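Local coordinates for protein transketolase (Campylobacter jejuni, PDB 3L84) that belongs to the transketolase family, combining two thiamine diphosphate-binding-type domains with a C-terminal domain in an assembly of two identical chains, at residues 461-466 and 561-566; 583-586 and 591-594; 469-474 and 480-485; 513-518 and 570-575; 426-431 and 490-495. All blocks are in the same frame, centred on the assembly; numbering follows the deposited sequence.

Interaction 1 of 5, residues 461-466 and 561-566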
# COMPACT_ATOMS: atom_id res chain seq x y z
N THR A 461 0.63 8.88 -9.29
CA THR A 461 1.24 8.67 -7.99
C THR A 461 2.75 8.74 -8.05
O THR A 461 3.36 9.48 -7.27
CB THR A 461 0.85 7.33 -7.40
OG1 THR A 461 -0.57 7.31 -7.21
CG2 THR A 461 1.57 7.02 -6.09
N PHE A 462 3.36 7.99 -8.96
CA PHE A 462 4.81 7.96 -9.03
C PHE A 462 5.40 9.28 -9.52
O PHE A 462 6.44 9.70 -9.02
CB PHE A 462 5.31 6.73 -9.81
CG PHE A 462 5.42 5.55 -8.93
CD1 PHE A 462 4.33 4.84 -8.56
CD2 PHE A 462 6.68 5.19 -8.46
CE1 PHE A 462 4.47 3.77 -7.61
CE2 PHE A 462 6.82 4.14 -7.59
CZ PHE A 462 5.73 3.47 -7.13
N ARG A 463 4.73 9.97 -10.43
CA ARG A 463 5.20 11.27 -10.85
C ARG A 463 5.07 12.28 -9.74
O ARG A 463 5.99 13.11 -9.58
CB ARG A 463 4.45 11.74 -12.08
CG ARG A 463 4.81 10.94 -13.31
CD ARG A 463 3.94 11.33 -14.46
NE ARG A 463 4.36 10.68 -15.71
CZ ARG A 463 3.61 10.61 -16.78
NH1 ARG A 463 2.36 11.03 -16.75
NH2 ARG A 463 4.10 10.01 -17.87
N ALA A 464 4.04 12.21 -8.90
CA ALA A 464 3.86 13.17 -7.82
C ALA A 464 4.83 12.93 -6.67
O ALA A 464 5.14 13.86 -5.93
CB ALA A 464 2.44 13.12 -7.30
N MSE A 465 5.26 11.70 -6.43
CA MSE A 465 6.21 11.39 -5.38
C MSE A 465 7.56 12.06 -5.65
O MSE A 465 8.20 11.81 -6.68
CB MSE A 465 6.38 9.88 -5.27
CG MSE A 465 7.38 9.48 -4.18
SE MSE A 465 7.47 7.57 -3.81
CE MSE A 465 7.12 6.82 -5.58
N PRO A 466 8.04 12.88 -4.71
CA PRO A 466 9.36 13.46 -4.90
C PRO A 466 10.49 12.44 -4.99
O PRO A 466 10.36 11.32 -4.48
CB PRO A 466 9.52 14.36 -3.66
CG PRO A 466 8.12 14.69 -3.26
CD PRO A 466 7.36 13.43 -3.53
N CYS A 561 10.09 10.52 -19.60
CA CYS A 561 10.19 10.86 -18.19
C CYS A 561 9.71 12.28 -17.91
O CYS A 561 10.41 13.26 -18.17
CB CYS A 561 11.61 10.62 -17.68
SG CYS A 561 11.74 10.91 -15.90
N PHE A 562 8.53 12.39 -17.34
CA PHE A 562 7.91 13.69 -16.95
C PHE A 562 8.82 14.49 -16.02
O PHE A 562 9.01 15.70 -16.23
CB PHE A 562 6.55 13.38 -16.31
CG PHE A 562 5.69 14.57 -15.93
CD1 PHE A 562 4.65 14.97 -16.74
CD2 PHE A 562 5.88 15.23 -14.76
CE1 PHE A 562 3.83 16.03 -16.36
CE2 PHE A 562 5.06 16.32 -14.40
CZ PHE A 562 4.07 16.71 -15.23
N GLU A 563 9.39 13.84 -15.01
CA GLU A 563 10.20 14.54 -14.01
C GLU A 563 11.43 15.19 -14.63
O GLU A 563 11.81 16.30 -14.27
CB GLU A 563 10.61 13.61 -12.89
CG GLU A 563 9.43 13.04 -12.14
CD GLU A 563 8.93 11.67 -12.60
OE1 GLU A 563 9.17 11.25 -13.76
OE2 GLU A 563 8.39 10.95 -11.73
N LEU A 564 12.07 14.51 -15.58
CA LEU A 564 13.20 15.11 -16.26
C LEU A 564 12.77 16.24 -17.14
O LEU A 564 13.48 17.25 -17.23
CB LEU A 564 14.00 14.08 -17.09
CG LEU A 564 14.78 13.06 -16.31
CD1 LEU A 564 15.41 12.04 -17.28
CD2 LEU A 564 15.81 13.71 -15.43
N PHE A 565 11.62 16.13 -17.78
CA PHE A 565 11.13 17.22 -18.63
C PHE A 565 10.90 18.50 -17.81
O PHE A 565 11.17 19.62 -18.28
CB PHE A 565 9.88 16.79 -19.42
CG PHE A 565 9.47 17.74 -20.49
CD1 PHE A 565 10.40 18.41 -21.28
CD2 PHE A 565 8.12 17.89 -20.78
CE1 PHE A 565 9.99 19.27 -22.27
CE2 PHE A 565 7.72 18.73 -21.80
CZ PHE A 565 8.63 19.43 -22.55
N GLU A 566 10.39 18.34 -16.60
CA GLU A 566 10.16 19.45 -15.68
C GLU A 566 11.44 20.24 -15.38
O GLU A 566 11.36 21.40 -14.98
CB GLU A 566 9.55 18.98 -14.36
CG GLU A 566 8.16 18.43 -14.46
CD GLU A 566 7.60 18.04 -13.11
OE1 GLU A 566 7.94 16.93 -12.59
OE2 GLU A 566 6.82 18.82 -12.53
O HOH W 1 7.33 10.26 -15.79
O HOH W 2 6.16 15.54 -11.07
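Arg463 lies across Phe562 with no direct hydrogen bond between segments 461-466 and 561-566. Its NE is 3.5 Å from Phe562 CB, and the start of the Phe562 ring lies over one face of the guanidinium, the two planes 25° apart; Phe562 CD1 stands 4.2 Å above the guanidinium plane of Arg463, displaced toward its rim. The Glu563 side chain crosses that of Arg463 at about a right angle. A bend at chi2 (95°) folds its carboxylate back, so that OE2 ends against the arginine's backbone, 3.3 Å from Arg463 CA, and its plane stands nearly upright to the guanidinium. One water joins the three residues: it accepts from Arg463 NE, in the guanidinium plane at 3.0 Å, and from Phe562 N at 2.9 Å, while donating to Glu563 OE1 at 2.9 Å. The arginine and the glutamate are therefore linked through solvent, not by a direct salt bridge.

The second shell sets these groups in place. Arg463 runs extended from CG to NE, and its two terminal nitrogens form salt bridges with Glu585 (NH2) and Glu591 (NH1), which fix the guanidinium at both amino groups. Glu563 OE2 is hydrogen-bonded to Thr470 OG1. Phe562 also meets the ring of Phe595 edge-to-face. Cys561 caps the short helix only weakly, its SG accepting from Leu564 N at 3.6 Å. At the C-terminal end of helix 458-464, Ala464 O is hydrogen-bonded to His588 ND1 of the second subunit. The contact is an interdomain helix-helix junction, where the pyrimidine-binding domain of a transketolase meets its C-terminal domain close to the dimer interface.

Interaction 2 of 5, residues 583-586 and 591-594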
# COMPACT_ATOMS: atom_id res chain seq x y z
N GLY A 583 -1.78 16.08 -24.96
CA GLY A 583 -1.14 14.95 -24.28
C GLY A 583 -1.96 13.69 -24.42
O GLY A 583 -3.20 13.76 -24.33
N VAL A 584 -1.34 12.56 -24.71
CA VAL A 584 -2.02 11.32 -24.97
C VAL A 584 -1.36 10.19 -24.16
O VAL A 584 -0.19 9.86 -24.37
CB VAL A 584 -1.95 10.98 -26.47
CG1 VAL A 584 -2.73 9.70 -26.74
CG2 VAL A 584 -2.45 12.16 -27.35
N GLU A 585 -2.10 9.60 -23.23
CA GLU A 585 -1.60 8.53 -22.38
C GLU A 585 -2.76 7.64 -21.97
O GLU A 585 -3.81 8.13 -21.64
CB GLU A 585 -0.92 9.07 -21.12
CG GLU A 585 0.47 9.63 -21.32
CD GLU A 585 1.21 9.92 -20.02
OE1 GLU A 585 0.60 10.25 -18.95
OE2 GLU A 585 2.44 9.90 -20.08
N ALA A 586 -2.50 6.34 -21.88
CA ALA A 586 -3.47 5.37 -21.38
C ALA A 586 -3.41 5.36 -19.85
O ALA A 586 -2.94 4.41 -19.20
CB ALA A 586 -3.22 3.96 -21.96
N GLU A 591 -1.71 15.56 -14.50
CA GLU A 591 -0.45 16.29 -14.44
C GLU A 591 0.04 16.72 -15.81
O GLU A 591 0.84 17.66 -15.91
CB GLU A 591 0.62 15.47 -13.70
CG GLU A 591 1.07 14.18 -14.38
CD GLU A 591 0.24 12.95 -14.08
OE1 GLU A 591 -0.84 13.04 -13.48
OE2 GLU A 591 0.68 11.85 -14.50
N LEU A 592 -0.40 16.04 -16.87
CA LEU A 592 -0.03 16.46 -18.22
C LEU A 592 -0.49 17.85 -18.57
O LEU A 592 0.12 18.45 -19.46
CB LEU A 592 -0.56 15.46 -19.24
CG LEU A 592 0.06 14.07 -19.29
CD1 LEU A 592 -0.51 13.28 -20.48
CD2 LEU A 592 1.52 14.13 -19.42
N TYR A 593 -1.48 18.40 -17.88
CA TYR A 593 -1.85 19.79 -18.13
C TYR A 593 -0.77 20.79 -17.77
O TYR A 593 -0.86 21.93 -18.18
CB TYR A 593 -3.15 20.12 -17.38
CG TYR A 593 -4.43 19.55 -17.97
CD1 TYR A 593 -4.96 20.10 -19.16
CD2 TYR A 593 -5.07 18.50 -17.41
CE1 TYR A 593 -6.15 19.61 -19.70
CE2 TYR A 593 -6.26 18.00 -17.96
CZ TYR A 593 -6.79 18.58 -19.09
OH TYR A 593 -7.96 18.07 -19.62
N LYS A 594 0.29 20.40 -17.05
CA LYS A 594 1.45 21.27 -16.87
C LYS A 594 2.03 21.66 -18.23
O LYS A 594 2.50 22.79 -18.39
CB LYS A 594 2.48 20.60 -15.98
CG LYS A 594 3.66 21.45 -15.70
CD LYS A 594 4.55 20.89 -14.61
CE LYS A 594 5.77 21.80 -14.41
NZ LYS A 594 6.51 21.48 -13.14
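Gly583 faces Leu592 with their CA atoms 6.3 Å apart, an extended strand end set beside a tight 3-10 turn. The turn is closed by the backbone bond from Lys594 N to Glu591 O, 3.0 Å long, and no hydrogen bond passes between the two segments. With no side chain at Gly583, the Leu592 methyl CD1 can come to 4.2 Å from Gly583 CA. Strand 580-584 runs parallel to its neighbour 598-600 in the mixed sheet of the C-terminal domain, and the turn belongs to the crossover joining them; Leu592 from this connection packs onto the strand end and onto Val599. Its CG lies anti to the carbonyl carbon (chi1 -70°), which directs the isobutyl group at the sheet. There CD1 meets the extended side chain of Glu585, 3.6 Å from OE1 and 3.9 Å from CG, the two side chains lying at a slant to each other. The glutamate's polar end is held elsewhere: OE2 by Ser533 OG, OE1 by Ser589 OG. Glu591 OE2 stands 4.7 Å from Glu585 OE1, and the cation of Arg463, shared by the two carboxylates, probably offsets the repulsion between them.

Interaction 3 of 5, residues 469-474 and 480-485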
# COMPACT_ATOMS: atom_id res chain seq x y z
N LEU A 469 12.40 9.13 -10.38
CA LEU A 469 12.22 9.24 -11.83
C LEU A 469 11.26 8.16 -12.29
O LEU A 469 11.42 7.02 -11.88
CB LEU A 469 13.55 9.09 -12.55
CG LEU A 469 14.59 10.13 -12.20
CD1 LEU A 469 15.89 9.86 -12.96
CD2 LEU A 469 14.09 11.56 -12.49
N THR A 470 10.29 8.49 -13.12
CA THR A 470 9.32 7.50 -13.56
C THR A 470 9.50 7.39 -15.08
O THR A 470 9.01 8.24 -15.84
CB THR A 470 7.89 7.87 -13.20
OG1 THR A 470 7.85 8.13 -11.78
CG2 THR A 470 6.89 6.76 -13.52
N PHE A 471 10.18 6.35 -15.54
CA PHE A 471 10.42 6.15 -16.97
C PHE A 471 9.35 5.29 -17.58
O PHE A 471 9.03 4.22 -17.05
CB PHE A 471 11.76 5.48 -17.20
CG PHE A 471 12.93 6.33 -16.83
CD1 PHE A 471 13.34 7.36 -17.65
CD2 PHE A 471 13.62 6.10 -15.66
CE1 PHE A 471 14.46 8.11 -17.34
CE2 PHE A 471 14.74 6.88 -15.36
CZ PHE A 471 15.12 7.87 -16.21
N ARG A 472 8.79 5.71 -18.71
CA ARG A 472 7.78 4.92 -19.44
C ARG A 472 8.25 4.85 -20.91
O ARG A 472 7.77 5.59 -21.77
CB ARG A 472 6.40 5.49 -19.27
CG ARG A 472 5.31 4.68 -19.87
CD ARG A 472 3.90 5.13 -19.44
NE ARG A 472 2.85 4.26 -20.00
CZ ARG A 472 2.02 4.56 -20.98
NH1 ARG A 472 1.96 5.75 -21.52
NH2 ARG A 472 1.17 3.62 -21.35
N PRO A 473 9.20 3.95 -21.20
CA PRO A 473 9.84 3.96 -22.52
C PRO A 473 8.90 3.48 -23.61
O PRO A 473 8.08 2.58 -23.39
CB PRO A 473 11.02 3.00 -22.35
CG PRO A 473 10.61 2.11 -21.25
CD PRO A 473 9.85 2.99 -20.28
N ALA A 474 9.00 4.09 -24.79
CA ALA A 474 8.19 3.71 -25.92
C ALA A 474 8.81 2.58 -26.73
O ALA A 474 8.09 1.93 -27.51
CB ALA A 474 7.95 4.90 -26.81
N VAL A 480 16.90 1.50 -22.82
CA VAL A 480 18.33 1.52 -22.56
C VAL A 480 18.75 2.91 -22.07
O VAL A 480 19.49 3.02 -21.06
CB VAL A 480 19.14 1.15 -23.83
CG1 VAL A 480 20.60 1.58 -23.67
CG2 VAL A 480 18.97 -0.31 -24.10
N LYS A 481 18.34 3.97 -22.77
CA LYS A 481 18.74 5.32 -22.38
C LYS A 481 18.23 5.65 -20.96
O LYS A 481 18.93 6.32 -20.19
CB LYS A 481 18.25 6.35 -23.40
CG LYS A 481 18.96 6.24 -24.74
CD LYS A 481 18.27 7.09 -25.79
CE LYS A 481 18.95 7.09 -27.15
NZ LYS A 481 18.05 7.80 -28.13
N ALA A 482 17.05 5.13 -20.62
CA ALA A 482 16.49 5.33 -19.29
C ALA A 482 17.38 4.67 -18.24
O ALA A 482 17.64 5.26 -17.20
CB ALA A 482 15.08 4.73 -19.20
N TRP A 483 17.83 3.44 -18.47
CA TRP A 483 18.75 2.78 -17.54
C TRP A 483 20.06 3.56 -17.39
O TRP A 483 20.61 3.65 -16.29
CB TRP A 483 19.02 1.35 -17.97
CG TRP A 483 18.03 0.39 -17.36
CD1 TRP A 483 16.97 -0.20 -17.96
CD2 TRP A 483 18.03 -0.03 -15.99
NE1 TRP A 483 16.32 -1.01 -17.04
CE2 TRP A 483 16.94 -0.90 -15.83
CE3 TRP A 483 18.81 0.27 -14.88
CZ2 TRP A 483 16.64 -1.52 -14.62
CZ3 TRP A 483 18.52 -0.33 -13.67
CH2 TRP A 483 17.44 -1.21 -13.54
N GLN A 484 20.60 4.07 -18.50
CA GLN A 484 21.85 4.83 -18.41
C GLN A 484 21.68 6.03 -17.49
O GLN A 484 22.55 6.33 -16.69
CB GLN A 484 22.37 5.19 -19.80
CG GLN A 484 22.83 3.97 -20.60
CD GLN A 484 23.13 4.26 -22.04
OE1 GLN A 484 22.33 4.87 -22.73
NE2 GLN A 484 24.30 3.78 -22.52
N ILE A 485 20.55 6.72 -17.61
CA ILE A 485 20.25 7.81 -16.69
C ILE A 485 20.03 7.32 -15.27
O ILE A 485 20.60 7.89 -14.32
CB ILE A 485 19.01 8.59 -17.17
CG1 ILE A 485 19.25 9.22 -18.54
CG2 ILE A 485 18.61 9.66 -16.13
CD1 ILE A 485 17.96 9.47 -19.36
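Phe471 N is hydrogen-bonded to Ala494 O of the adjoining strand, which sets the position of the residue whose ring meets Ala482 and Ile485. From strand 469-471 the ring rises toward the helix with CG anti to the carbonyl carbon (chi1 -67°). Ala482 CB sits over one face in a CH-pi contact, 3.7 Å from the centroid of the Phe471 ring and 22° off the normal, nearest to Phe471 CD1 at 3.5 Å. Ile485, one helical turn further on, comes to the ring's edge instead: its CG2 is 3.9 Å from Phe471 CZ, near the ring plane. The same methyl also touches Leu469 CD1 at 4.2 Å, so the branch of Ile485 bridges two strand residues. No hydrogen bond crosses the contact; the side chains that meet are apolar, and the far end of the Phe471 ring also lies near Ala482 O. The axes of strand 469-471 and helix 480-485 are 10.0 Å apart and almost antiparallel, at 165°, as expected where a helix returns the chain in a beta-alpha-beta crossover. Leu564 of helix 562-566 packs against Leu469, Phe471 and Ile485. On another side of helix 476-488, Trp483 stacks on Phe495 of strand 493-496, the parallel neighbour of edge strand 469-471, and touches helix 340-354.

Interaction 4 of 5, residues 513-518 and 570-575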
# COMPACT_ATOMS: atom_id res chain seq x y z
N VAL A 513 16.22 11.27 -24.63
CA VAL A 513 15.62 10.76 -23.41
C VAL A 513 16.15 11.48 -22.18
O VAL A 513 15.38 11.73 -21.24
CB VAL A 513 15.84 9.23 -23.32
CG1 VAL A 513 15.34 8.65 -21.99
CG2 VAL A 513 15.14 8.49 -24.49
N LYS A 514 17.43 11.89 -22.19
CA LYS A 514 18.04 12.65 -21.09
C LYS A 514 17.30 13.93 -20.74
O LYS A 514 17.42 14.43 -19.60
CB LYS A 514 19.52 12.97 -21.41
CG LYS A 514 19.71 13.95 -22.55
CD LYS A 514 21.16 14.25 -22.89
CE LYS A 514 21.28 14.89 -24.24
NZ LYS A 514 20.34 16.01 -24.53
N ASN A 515 16.57 14.51 -21.70
CA ASN A 515 15.76 15.72 -21.50
C ASN A 515 14.36 15.44 -21.00
O ASN A 515 13.60 16.37 -20.82
CB ASN A 515 15.68 16.50 -22.82
CG ASN A 515 17.03 16.85 -23.37
OD1 ASN A 515 17.53 16.23 -24.33
ND2 ASN A 515 17.67 17.82 -22.75
N GLY A 516 14.01 14.16 -20.81
CA GLY A 516 12.67 13.76 -20.36
C GLY A 516 11.63 13.68 -21.46
O GLY A 516 10.85 12.74 -21.51
N ALA A 517 11.60 14.70 -22.29
CA ALA A 517 10.79 14.70 -23.50
C ALA A 517 11.66 15.18 -24.63
O ALA A 517 12.58 15.99 -24.40
CB ALA A 517 9.56 15.61 -23.35
N TYR A 518 11.40 14.72 -25.86
CA TYR A 518 12.18 15.14 -27.02
C TYR A 518 11.31 15.05 -28.27
O TYR A 518 10.24 14.41 -28.24
CB TYR A 518 13.46 14.29 -27.15
CG TYR A 518 13.23 12.84 -27.44
CD1 TYR A 518 13.30 12.37 -28.73
CD2 TYR A 518 12.97 11.92 -26.43
CE1 TYR A 518 13.07 11.03 -29.03
CE2 TYR A 518 12.76 10.61 -26.73
CZ TYR A 518 12.83 10.15 -28.02
OH TYR A 518 12.64 8.83 -28.35
N LYS A 570 13.38 26.83 -20.33
CA LYS A 570 12.23 27.31 -21.08
C LYS A 570 12.45 27.25 -22.58
O LYS A 570 11.55 26.89 -23.34
CB LYS A 570 11.87 28.74 -20.65
N ALA A 571 13.64 27.60 -23.02
CA ALA A 571 13.98 27.52 -24.44
C ALA A 571 13.76 26.11 -25.01
O ALA A 571 13.24 25.94 -26.11
CB ALA A 571 15.40 28.01 -24.69
N TYR A 572 14.17 25.09 -24.27
CA TYR A 572 14.01 23.71 -24.71
C TYR A 572 12.51 23.34 -24.77
O TYR A 572 12.01 22.82 -25.77
CB TYR A 572 14.77 22.78 -23.76
CG TYR A 572 14.67 21.35 -24.21
CD1 TYR A 572 15.54 20.84 -25.17
CD2 TYR A 572 13.72 20.51 -23.71
CE1 TYR A 572 15.42 19.58 -25.63
CE2 TYR A 572 13.59 19.20 -24.17
CZ TYR A 572 14.46 18.76 -25.14
OH TYR A 572 14.38 17.49 -25.65
N GLN A 573 11.79 23.64 -23.70
CA GLN A 573 10.37 23.30 -23.64
C GLN A 573 9.60 23.99 -24.76
O GLN A 573 8.73 23.39 -25.37
CB GLN A 573 9.76 23.67 -22.27
CG GLN A 573 10.37 22.88 -21.08
CD GLN A 573 9.80 23.23 -19.73
OE1 GLN A 573 9.23 24.28 -19.57
NE2 GLN A 573 9.97 22.35 -18.74
N GLU A 574 9.95 25.25 -25.01
CA GLU A 574 9.25 26.04 -26.03
C GLU A 574 9.52 25.54 -27.44
O GLU A 574 8.65 25.70 -28.32
CB GLU A 574 9.64 27.52 -25.92
CG GLU A 574 9.04 28.16 -24.70
CD GLU A 574 9.37 29.62 -24.54
OE1 GLU A 574 10.24 30.14 -25.28
OE2 GLU A 574 8.76 30.24 -23.64
N ARG A 575 10.69 24.99 -27.69
CA ARG A 575 10.94 24.38 -28.98
C ARG A 575 10.04 23.16 -29.19
O ARG A 575 9.51 22.96 -30.28
CB ARG A 575 12.38 23.98 -29.15
CG ARG A 575 12.61 23.36 -30.51
CD ARG A 575 13.98 23.55 -31.06
NE ARG A 575 14.12 22.76 -32.27
CZ ARG A 575 15.27 22.54 -32.87
NH1 ARG A 575 16.38 23.08 -32.40
NH2 ARG A 575 15.30 21.75 -33.94
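The turn that leads into edge strand 518-521 of the C-terminal domain is joined to helix 570-576 by Tyr572, whose hydroxyl bonds to Ala517. The ring extends from the helix with CG anti to the backbone N (chi1 -178°). Its OH donates to Ala517 O at 2.7 Å, lying in the carbonyl plane on a lone pair, with a C=O...O angle of 141°; the oxygen in turn lies in the plane of the Tyr572 ring, at its edge. Asn515 takes one face. Its amide is stacked on the ring with the planes 24° apart and ND2 4.0 Å above the Tyr572 ring plane, offset toward the rim, while Asn515 CB comes to 3.3 Å from Tyr572 OH. Tyr518 adds a looser touch, its CA 3.5 Å and its CB 3.7 Å from Tyr572 OH. Asn515 OD1 is held by Lys514 NZ at 2.8 Å and by Asp512 N, which steadies the amide over the ring. Phe510 and Phe565 also pack on Tyr572. The one phenol thus holds the turn in two ways: its proton is committed to a backbone carbonyl of a mostly buried contact, and its pi face meets a flat amide whose oxygen is already engaged.

Interaction 5 of 5, residues 426-431 and 490-495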
# COMPACT_ATOMS: atom_id res chain seq x y z
N ARG A 426 8.36 5.03 -1.05
CA ARG A 426 8.51 6.36 -0.54
C ARG A 426 9.73 6.49 0.35
O ARG A 426 10.40 7.54 0.30
CB ARG A 426 7.25 6.75 0.24
CG ARG A 426 7.10 8.23 0.40
CD ARG A 426 5.82 8.61 1.20
NE ARG A 426 5.49 10.02 1.01
CZ ARG A 426 5.72 10.99 1.89
NH1 ARG A 426 6.26 10.75 3.06
NH2 ARG A 426 5.36 12.23 1.56
N ILE A 427 10.05 5.49 1.15
CA ILE A 427 11.28 5.52 1.94
C ILE A 427 12.51 5.52 1.03
O ILE A 427 13.50 6.23 1.31
CB ILE A 427 11.33 4.35 2.94
CG1 ILE A 427 10.21 4.45 3.97
CG2 ILE A 427 12.70 4.28 3.63
CD1 ILE A 427 10.51 5.50 5.08
N ALA A 428 12.50 4.76 -0.05
CA ALA A 428 13.60 4.83 -1.02
C ALA A 428 13.80 6.25 -1.51
O ALA A 428 14.94 6.74 -1.64
CB ALA A 428 13.33 3.87 -2.18
N ALA A 429 12.70 6.92 -1.86
CA ALA A 429 12.74 8.28 -2.33
C ALA A 429 13.24 9.24 -1.27
O ALA A 429 14.10 10.10 -1.54
CB ALA A 429 11.36 8.68 -2.84
N LEU A 430 12.74 9.12 -0.05
CA LEU A 430 13.17 9.96 1.07
C LEU A 430 14.67 9.87 1.27
O LEU A 430 15.33 10.89 1.55
CB LEU A 430 12.42 9.55 2.35
CG LEU A 430 11.00 10.14 2.45
CD1 LEU A 430 10.08 9.24 3.33
CD2 LEU A 430 11.02 11.58 2.96
N MSE A 431 15.22 8.66 1.17
CA MSE A 431 16.66 8.44 1.40
C MSE A 431 17.53 8.70 0.16
O MSE A 431 18.74 8.79 0.27
CB MSE A 431 16.90 6.99 1.79
CG MSE A 431 16.34 6.60 3.13
SE MSE A 431 17.05 4.91 3.78
CE MSE A 431 16.18 3.66 2.57
N ASP A 490 20.89 10.38 -8.83
CA ASP A 490 21.07 10.42 -7.38
C ASP A 490 19.81 10.02 -6.62
O ASP A 490 19.77 10.22 -5.40
CB ASP A 490 21.61 11.79 -6.92
CG ASP A 490 20.65 12.90 -7.09
OD1 ASP A 490 19.58 12.76 -7.72
OD2 ASP A 490 20.98 14.02 -6.54
N ILE A 491 18.81 9.50 -7.32
CA ILE A 491 17.51 9.16 -6.74
C ILE A 491 17.06 7.85 -7.36
O ILE A 491 17.56 7.47 -8.44
CB ILE A 491 16.48 10.29 -7.02
CG1 ILE A 491 16.43 10.71 -8.51
CG2 ILE A 491 16.71 11.51 -6.10
CD1 ILE A 491 15.31 11.69 -8.83
N PRO A 492 16.11 7.14 -6.74
CA PRO A 492 15.58 5.93 -7.34
C PRO A 492 14.74 6.16 -8.57
O PRO A 492 14.29 7.27 -8.86
CB PRO A 492 14.72 5.35 -6.24
CG PRO A 492 14.33 6.52 -5.41
CD PRO A 492 15.50 7.43 -5.44
N SER A 493 14.58 5.09 -9.35
CA SER A 493 13.81 5.14 -10.59
C SER A 493 12.83 3.98 -10.68
O SER A 493 13.10 2.87 -10.18
CB SER A 493 14.72 5.03 -11.82
OG SER A 493 15.59 6.16 -12.02
N ALA A 494 11.69 4.23 -11.33
CA ALA A 494 10.76 3.23 -11.72
C ALA A 494 10.76 3.10 -13.24
O ALA A 494 10.92 4.10 -13.95
CB ALA A 494 9.34 3.57 -11.25
N PHE A 495 10.55 1.89 -13.73
CA PHE A 495 10.42 1.55 -15.13
C PHE A 495 9.02 1.00 -15.34
O PHE A 495 8.65 -0.03 -14.78
CB PHE A 495 11.49 0.54 -15.52
CG PHE A 495 12.88 1.09 -15.41
CD1 PHE A 495 13.51 1.67 -16.50
CD2 PHE A 495 13.52 1.09 -14.23
CE1 PHE A 495 14.82 2.18 -16.37
CE2 PHE A 495 14.79 1.61 -14.10
CZ PHE A 495 15.42 2.15 -15.17
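Pro492 takes extended backbone torsions (psi 161°) just ahead of strand 493-496, and its ring, puckered C-gamma endo, presents CG to Ala428 and Ala429. Those two residues keep regular helical angles near the end of helix 418-431; the methyl of Ala428 points toward the proline, that of Ala429 across its flank. The proline ring meets the helix by its CG corner. Pro492 CG lies 3.8 Å from Ala428 O and 3.9 Å from Ala429 CA, while the two methyls are more distant, Ala428 CB at 4.3 Å from Pro492 CG and Ala429 CB at 4.5 Å. Pro492 CD is also 3.9 Å from Ala428 O, so the ring sits against helix backbone as much as against side chains. No hydrogen bond crosses the contact, and small alanines let the helix come close, Ala429 and Pro492 having CA atoms 6.2 Å apart. Ala429 O is bonded to Asn467 ND2, and Ala429 also packs on Phe605 of the second subunit. Strand 493-496 lies between 436-440 and 469-471 in the parallel sheet, and the contact seats a helix beside the entry to this inner strand, an alpha/beta arrangement of the pyrimidine-binding domain of the thiamine diphosphate-binding clan.

In the fold
From the N terminus, interaction 5 opens first on helix 418-431, then interaction 1 on helix 458-464. Interaction 3 follows as a short loop, strand 469-471 back onto helix 476-488, and lies within both longer loops. Interaction 5 closes at 490-495, crossing interaction 1, and stays inside the pyrimidine-binding domain, sharing its parallel sheet with interaction 3. Further on, in the C-terminal part, interaction 4 opens at 513-518, interaction 1 closes at 561-566 and interaction 4 at 570-575, so these two also cross. Interaction 2, last in the series, closes a small loop at 583-594. Interaction 1 alone spans the two domains.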